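Local coordinates for protein diaminopimelate decarboxylase (Aquifex aeolicus, PDB 2P3E) that probably catalyses the pyridoxal phosphate-dependent decarboxylation of meso-diaminopimelate to L-lysine, the last step of lysine biosynthesis, at residues H71-L76 with L91-K96. Residues are numbered along the deposited sequence; the frame is centred on the assembly and turned at random.
Sequences HLVKLL and LYLAKK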
# COMPACT_ATOMS: atom_id res chain seq x y z
N HIS B 71 -9.43 -18.87 1.43
CA HIS B 71 -10.75 -19.42 1.72
C HIS B 71 -11.83 -18.84 0.79
O HIS B 71 -12.75 -19.55 0.37
CB HIS B 71 -11.12 -19.23 3.20
CG HIS B 71 -10.10 -19.82 4.14
ND1 HIS B 71 -9.98 -21.19 4.34
CD2 HIS B 71 -9.11 -19.24 4.87
CE1 HIS B 71 -8.99 -21.42 5.19
NE2 HIS B 71 -8.44 -20.25 5.52
N LEU B 72 -11.70 -17.56 0.45
CA LEU B 72 -12.65 -16.95 -0.48
C LEU B 72 -12.44 -17.49 -1.90
O LEU B 72 -13.42 -17.73 -2.62
CB LEU B 72 -12.53 -15.42 -0.45
CG LEU B 72 -12.81 -14.75 0.92
CD1 LEU B 72 -12.60 -13.22 0.84
CD2 LEU B 72 -14.23 -15.06 1.43
N VAL B 73 -11.18 -17.68 -2.29
CA VAL B 73 -10.86 -18.24 -3.59
C VAL B 73 -11.35 -19.69 -3.67
O VAL B 73 -11.92 -20.09 -4.68
CB VAL B 73 -9.36 -18.12 -3.94
CG1 VAL B 73 -9.08 -18.73 -5.32
CG2 VAL B 73 -8.92 -16.62 -3.91
N LYS B 74 -11.16 -20.45 -2.59
CA LYS B 74 -11.67 -21.84 -2.52
C LYS B 74 -13.17 -21.91 -2.70
O LYS B 74 -13.68 -22.77 -3.43
CB LYS B 74 -11.23 -22.55 -1.23
CG LYS B 74 -11.67 -24.05 -1.20
CD LYS B 74 -10.93 -24.80 -0.12
CE LYS B 74 -10.95 -26.30 -0.39
NZ LYS B 74 -9.88 -26.66 -1.42
N LEU B 75 -13.88 -21.00 -2.04
CA LEU B 75 -15.32 -20.86 -2.14
C LEU B 75 -15.81 -20.78 -3.61
O LEU B 75 -16.77 -21.46 -4.01
CB LEU B 75 -15.75 -19.62 -1.35
CG LEU B 75 -17.13 -19.50 -0.72
CD1 LEU B 75 -17.27 -20.47 0.45
CD2 LEU B 75 -17.41 -18.08 -0.24
N LEU B 76 -15.16 -19.92 -4.39
CA LEU B 76 -15.46 -19.76 -5.82
C LEU B 76 -15.02 -20.98 -6.63
O LEU B 76 -15.77 -21.45 -7.49
CB LEU B 76 -14.78 -18.48 -6.36
CG LEU B 76 -15.38 -17.20 -5.76
CD1 LEU B 76 -14.43 -16.00 -5.91
CD2 LEU B 76 -16.74 -16.89 -6.38
N LEU B 91 -1.03 -17.78 -9.03
CA LEU B 91 -0.99 -19.18 -9.50
C LEU B 91 -0.98 -20.15 -8.31
O LEU B 91 -1.78 -21.08 -8.24
CB LEU B 91 0.21 -19.42 -10.41
CG LEU B 91 0.37 -20.87 -10.94
CD1 LEU B 91 -0.78 -21.28 -11.87
CD2 LEU B 91 1.71 -21.08 -11.62
N TYR B 92 -0.05 -19.90 -7.39
CA TYR B 92 0.09 -20.68 -6.14
C TYR B 92 -1.24 -20.70 -5.41
O TYR B 92 -1.73 -21.77 -5.03
CB TYR B 92 1.21 -20.07 -5.27
CG TYR B 92 1.10 -20.22 -3.76
CD1 TYR B 92 1.78 -21.23 -3.09
CD2 TYR B 92 0.34 -19.32 -3.01
CE1 TYR B 92 1.70 -21.37 -1.70
CE2 TYR B 92 0.23 -19.45 -1.62
CZ TYR B 92 0.92 -20.48 -0.98
OH TYR B 92 0.82 -20.59 0.39
N LEU B 93 -1.84 -19.52 -5.26
CA LEU B 93 -3.10 -19.36 -4.56
C LEU B 93 -4.24 -20.10 -5.24
O LEU B 93 -4.99 -20.83 -4.58
CB LEU B 93 -3.40 -17.88 -4.45
CG LEU B 93 -4.43 -17.38 -3.46
CD1 LEU B 93 -3.91 -17.51 -2.02
CD2 LEU B 93 -4.61 -15.95 -3.83
N ALA B 94 -4.36 -19.94 -6.56
CA ALA B 94 -5.43 -20.61 -7.31
C ALA B 94 -5.31 -22.13 -7.12
O ALA B 94 -6.30 -22.81 -6.83
CB ALA B 94 -5.36 -20.23 -8.81
N LYS B 95 -4.08 -22.63 -7.26
CA LYS B 95 -3.80 -24.07 -7.14
C LYS B 95 -4.08 -24.63 -5.75
O LYS B 95 -4.68 -25.70 -5.63
CB LYS B 95 -2.36 -24.40 -7.60
CG LYS B 95 -2.21 -24.39 -9.13
CD LYS B 95 -0.74 -24.32 -9.58
CE LYS B 95 -0.06 -25.67 -9.55
NZ LYS B 95 1.32 -25.62 -10.15
N LYS B 96 -3.69 -23.90 -4.71
CA LYS B 96 -3.98 -24.25 -3.32
C LYS B 96 -5.46 -24.27 -3.03
O LYS B 96 -5.93 -25.06 -2.19
CB LYS B 96 -3.33 -23.25 -2.36
CG LYS B 96 -1.85 -23.45 -2.13
CD LYS B 96 -1.58 -24.43 -1.00
CE LYS B 96 -0.09 -24.47 -0.72
NZ LYS B 96 0.25 -25.63 0.17
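Val-73 and Leu-93 meet methyl to methyl, CG2 of the valine lying 4.4 Å from CD2 of the leucine, and this light apolar touch is the buried part of the join between helices 70-78 and 88-96. The two side chains approach differently. The CB of Val-73 is directed toward the other helix, whereas Leu-93 leaves its own helix to one side and brings only its branched end closer, with CG anti to the backbone N (chi1 -163°). The closest pair of CA atoms is that of Val-73 and Ala-94, 7.0 Å apart; the methyl of Ala-94 turns away, onto Ala-83 of strand 82-85.

At the exposed margin, the extended chain of Lys-74 bends at its last torsion (chi4 80°) and carries NZ to 4.3 Å from the backbone O of Lys-96, too long for a hydrogen bond. Lys-96 itself leads away and lays its CG over one face of the Tyr-92 ring, near the rim.

Around them, Val-73 rests on Tyr-62 of strand 59-63, while Leu-93 packs on Val-64 and Phe-68 of its own chain and on Met-387 of the second subunit. Tyr-92 OH hydrogen-bonds Asp-411 of that subunit. Neighbouring helices following successive parallel strands, 59-63 and 82-85, exemplify the outer layer of an alpha/beta (TIM) barrel, here the pyridoxal-binding domain of a class-II decarboxylase.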